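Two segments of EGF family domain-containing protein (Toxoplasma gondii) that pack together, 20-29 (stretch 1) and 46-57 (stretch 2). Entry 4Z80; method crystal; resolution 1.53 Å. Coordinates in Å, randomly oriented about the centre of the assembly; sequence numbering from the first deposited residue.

Stretch 1 (20-29) NIPKNHVDLI
Stretch 2, residues 46-57: RWTERKSNVGVY

How do the two stretches run past each other? Stretch 1 opens at Asn20, the N-cap of a short helix, 21-24, where Asn20 OD1 accepts a weak 3.4 Å bond from Lys23 N. His25 leaves helical geometry (phi/psi -85/77), and the chain extends through Val26 (-105/171) into a strand that runs on past Ile29. It pairs antiparallel with a strand already under way at Arg46, the axes approaching to 4.6 Å with 145° between their directions. Leu28 lies across from Glu49, a non-hydrogen-bonded pair with CA atoms 4.4 Å apart, and Ile29 across from Thr48, a hydrogen-bonded pair with CA atoms 5.5 Å apart.

Why does Asp27 cover more surface than any other residue here? It is held by both backbone and side chain. Asp27 N donates to Lys51 O at 2.9 Å, almost straight at 178°, and Asp27 O accepts from Arg50 N at 2.8 Å. With chi1 at -179° (t) and chi2 at 46°, its carboxylate meets the guanidinium edge: Asp27 OD2 lies 2.8 Å from Arg50 NE in a salt bridge and also accepts from Arg50 NH1 at 3.2 Å. Arg50 reaches it with chi1 m, chi2 t and chi3 m, from a backbone at -80/-39 that departs from extended geometry. Val54 CG2 packs 3.6 Å from Asp27 CB.

What does Ile29 add? Its backbone makes a reciprocal pair, Ile29 N to Thr48 O and Thr48 N to Ile29 O, both 3.0 Å. Its side chain (chi1 p, chi2 t) shares a face with those of Asp27 and Thr48, and Ile29 CG2 lies over one face of the Arg50 guanidinium, 3.9 Å from Arg50 NE. Leu28 points to the other face, with Glu49; its p, p rotamer sets Leu28 CD2 over the Trp47 ring, 3.8 Å from the centroid of the five-membered ring, a CH-pi contact. Trp47 has chi1 at 69° and chi2 at 91°.

How does His25 secure the other end? Val54 N donates to His25 O at 3.1 Å, while Asn53, at phi/psi 58/42, turns its amide so that Asn53 N donates to Pro22 O at 2.8 Å. The imidazole (chi1 t, chi2 59°) brings His25 CD2 within 3.7 Å of Val56 CG2. Water 4 bridges the ring to the backbone, 2.9 Å from His25 NE2 and donating to Gly55 O at 2.7 Å. Water 2 donates to both Lys23 O and Glu49 OE2, each at 2.7 Å, linking the helix to the strand.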

# COMPACT_ATOMS: atom_id res chain seq x y z
N ASN A 20 -6.81 -12.53 14.94
CA ASN A 20 -8.19 -12.65 14.47
C ASN A 20 -8.40 -11.81 13.22
O ASN A 20 -8.99 -10.72 13.26
CB ASN A 20 -9.19 -12.25 15.56
CG ASN A 20 -10.61 -12.64 15.20
OD1 ASN A 20 -10.89 -12.97 14.05
ND2 ASN A 20 -11.50 -12.61 16.18
N ILE A 21 -7.94 -12.34 12.10
CA ILE A 21 -7.84 -11.58 10.87
C ILE A 21 -9.20 -11.15 10.31
O ILE A 21 -9.36 -9.99 9.97
CB ILE A 21 -7.03 -12.40 9.83
CG1 ILE A 21 -5.55 -12.40 10.26
CG2 ILE A 21 -7.16 -11.80 8.41
CD1 ILE A 21 -4.66 -13.32 9.45
N PRO A 22 -10.20 -12.05 10.26
CA PRO A 22 -11.48 -11.55 9.74
C PRO A 22 -12.11 -10.44 10.59
O PRO A 22 -12.73 -9.54 10.04
CB PRO A 22 -12.36 -12.81 9.74
CG PRO A 22 -11.39 -13.93 9.58
CD PRO A 22 -10.22 -13.51 10.45
N LYS A 23 -11.93 -10.49 11.90
CA LYS A 23 -12.50 -9.47 12.77
C LYS A 23 -11.75 -8.13 12.67
O LYS A 23 -12.37 -7.07 12.78
CB LYS A 23 -12.50 -9.95 14.22
CG LYS A 23 -13.22 -9.02 15.20
CD LYS A 23 -13.24 -9.62 16.59
CE LYS A 23 -14.20 -8.87 17.51
NZ LYS A 23 -13.67 -7.55 17.93
N ASN A 24 -10.44 -8.18 12.47
CA ASN A 24 -9.60 -7.00 12.61
C ASN A 24 -9.06 -6.42 11.31
O ASN A 24 -8.70 -5.25 11.27
CB ASN A 24 -8.43 -7.33 13.55
CG ASN A 24 -8.92 -7.65 14.95
OD1 ASN A 24 -10.02 -7.26 15.33
ND2 ASN A 24 -8.11 -8.36 15.71
N HIS A 25 -9.04 -7.22 10.24
CA HIS A 25 -8.63 -6.74 8.93
C HIS A 25 -9.85 -6.11 8.27
O HIS A 25 -10.50 -6.70 7.39
CB HIS A 25 -8.06 -7.88 8.09
CG HIS A 25 -7.35 -7.43 6.85
ND1 HIS A 25 -6.27 -6.57 6.88
CD2 HIS A 25 -7.54 -7.75 5.55
CE1 HIS A 25 -5.84 -6.37 5.65
NE2 HIS A 25 -6.59 -7.07 4.82
N VAL A 26 -10.15 -4.90 8.71
CA VAL A 26 -11.41 -4.27 8.39
C VAL A 26 -11.25 -3.18 7.35
O VAL A 26 -10.14 -2.80 6.97
CB VAL A 26 -12.06 -3.66 9.65
CG1 VAL A 26 -12.25 -4.72 10.72
CG2 VAL A 26 -11.23 -2.52 10.21
N ASP A 27 -12.39 -2.69 6.88
CA ASP A 27 -12.46 -1.56 5.98
C ASP A 27 -12.83 -0.34 6.80
O ASP A 27 -13.98 -0.20 7.20
CB ASP A 27 -13.50 -1.80 4.88
CG ASP A 27 -13.59 -0.65 3.89
OD1 ASP A 27 -12.54 -0.16 3.44
OD2 ASP A 27 -14.72 -0.24 3.56
N LEU A 28 -11.85 0.50 7.11
CA LEU A 28 -12.15 1.69 7.89
C LEU A 28 -11.97 2.94 7.06
O LEU A 28 -11.27 2.95 6.04
CB LEU A 28 -11.28 1.76 9.15
CG LEU A 28 -9.78 2.04 9.05
CD1 LEU A 28 -9.45 3.52 8.88
CD2 LEU A 28 -9.07 1.50 10.29
N ILE A 29 -12.66 3.99 7.49
CA ILE A 29 -12.48 5.31 6.93
C ILE A 29 -12.25 6.27 8.10
O ILE A 29 -12.73 6.03 9.21
CB ILE A 29 -13.69 5.75 6.10
CG1 ILE A 29 -14.97 5.57 6.90
CG2 ILE A 29 -13.76 4.94 4.80
CD1 ILE A 29 -16.06 6.47 6.48
N ARG A 46 -9.41 8.55 15.15
CA ARG A 46 -10.82 8.21 15.16
C ARG A 46 -11.24 7.66 13.80
O ARG A 46 -10.90 8.23 12.77
CB ARG A 46 -11.67 9.43 15.50
CG ARG A 46 -11.28 10.10 16.81
CD ARG A 46 -11.97 9.43 17.96
NE ARG A 46 -13.35 9.88 18.07
CZ ARG A 46 -14.35 9.16 18.58
NH1 ARG A 46 -15.57 9.68 18.63
NH2 ARG A 46 -14.14 7.93 19.03
N TRP A 47 -12.00 6.57 13.80
CA TRP A 47 -12.46 6.00 12.55
C TRP A 47 -13.79 5.26 12.65
O TRP A 47 -14.30 4.98 13.74
CB TRP A 47 -11.38 5.06 11.98
CG TRP A 47 -11.12 3.77 12.74
CD1 TRP A 47 -11.72 2.55 12.53
CD2 TRP A 47 -10.16 3.56 13.79
NE1 TRP A 47 -11.20 1.61 13.39
CE2 TRP A 47 -10.24 2.20 14.17
CE3 TRP A 47 -9.24 4.39 14.44
CZ2 TRP A 47 -9.45 1.66 15.17
CZ3 TRP A 47 -8.45 3.84 15.44
CH2 TRP A 47 -8.56 2.49 15.80
N THR A 48 -14.36 5.00 11.48
CA THR A 48 -15.54 4.17 11.33
C THR A 48 -15.15 2.88 10.63
O THR A 48 -14.42 2.90 9.64
CB THR A 48 -16.63 4.89 10.51
OG1 THR A 48 -17.20 5.94 11.30
CG2 THR A 48 -17.74 3.93 10.09
N GLU A 49 -15.67 1.77 11.13
CA GLU A 49 -15.47 0.48 10.49
C GLU A 49 -16.68 0.17 9.62
O GLU A 49 -17.78 -0.03 10.14
CB GLU A 49 -15.26 -0.59 11.56
CG GLU A 49 -15.10 -1.98 11.06
CD GLU A 49 -14.95 -2.97 12.20
OE1 GLU A 49 -14.11 -2.71 13.10
OE2 GLU A 49 -15.68 -3.99 12.20
N ARG A 50 -16.48 0.16 8.31
CA ARG A 50 -17.58 -0.04 7.36
C ARG A 50 -17.94 -1.51 7.23
O ARG A 50 -19.12 -1.87 7.12
CB ARG A 50 -17.20 0.53 5.99
CG ARG A 50 -16.92 2.01 6.02
CD ARG A 50 -17.15 2.67 4.67
NE ARG A 50 -16.26 2.15 3.63
CZ ARG A 50 -16.24 2.59 2.38
NH1 ARG A 50 -15.41 2.06 1.50
NH2 ARG A 50 -17.07 3.57 2.02
N LYS A 51 -16.93 -2.36 7.25
CA LYS A 51 -17.15 -3.80 7.20
C LYS A 51 -15.92 -4.53 7.71
O LYS A 51 -14.83 -3.97 7.75
CB LYS A 51 -17.50 -4.26 5.78
CG LYS A 51 -16.33 -4.32 4.80
CD LYS A 51 -16.74 -4.87 3.42
CE LYS A 51 -17.28 -6.31 3.46
NZ LYS A 51 -16.23 -7.37 3.63
N SER A 52 -16.10 -5.79 8.08
CA SER A 52 -14.98 -6.62 8.48
C SER A 52 -14.63 -7.59 7.35
O SER A 52 -15.24 -7.55 6.27
CB SER A 52 -15.32 -7.37 9.76
OG SER A 52 -16.36 -8.30 9.54
N ASN A 53 -13.64 -8.44 7.59
CA ASN A 53 -13.31 -9.52 6.66
C ASN A 53 -12.97 -9.03 5.25
O ASN A 53 -13.42 -9.60 4.25
CB ASN A 53 -14.47 -10.51 6.60
CG ASN A 53 -14.08 -11.84 5.97
OD1 ASN A 53 -12.96 -12.33 6.16
ND2 ASN A 53 -15.00 -12.44 5.21
N VAL A 54 -12.20 -7.95 5.17
CA VAL A 54 -11.69 -7.47 3.89
C VAL A 54 -10.76 -8.53 3.30
O VAL A 54 -10.04 -9.21 4.03
CB VAL A 54 -10.95 -6.12 4.05
CG1 VAL A 54 -10.24 -5.70 2.75
CG2 VAL A 54 -11.93 -5.03 4.47
N GLY A 55 -10.76 -8.67 1.98
CA GLY A 55 -9.89 -9.64 1.34
C GLY A 55 -8.41 -9.40 1.65
O GLY A 55 -7.94 -8.27 1.58
N VAL A 56 -7.69 -10.47 1.98
CA VAL A 56 -6.27 -10.38 2.33
C VAL A 56 -5.37 -10.49 1.08
O VAL A 56 -4.44 -9.70 0.90
CB VAL A 56 -5.89 -11.49 3.35
CG1 VAL A 56 -4.37 -11.63 3.54
CG2 VAL A 56 -6.57 -11.21 4.68
N TYR A 57 -5.65 -11.45 0.22
CA TYR A 57 -4.90 -11.59 -1.02
C TYR A 57 -5.12 -10.36 -1.88
O TYR A 57 -4.18 -9.74 -2.36
CB TYR A 57 -5.34 -12.87 -1.74
CG TYR A 57 -4.50 -13.27 -2.93
CD1 TYR A 57 -3.17 -13.67 -2.77
CD2 TYR A 57 -5.04 -13.30 -4.21
CE1 TYR A 57 -2.40 -14.06 -3.86
CE2 TYR A 57 -4.27 -13.69 -5.30
CZ TYR A 57 -2.97 -14.08 -5.12
OH TYR A 57 -2.22 -14.46 -6.21
O HOH W 1 -15.83 -10.96 9.90
O HOH W 2 -14.98 -6.40 13.19
O HOH W 3 -11.98 -4.56 14.27
O HOH W 4 -6.11 -6.37 2.01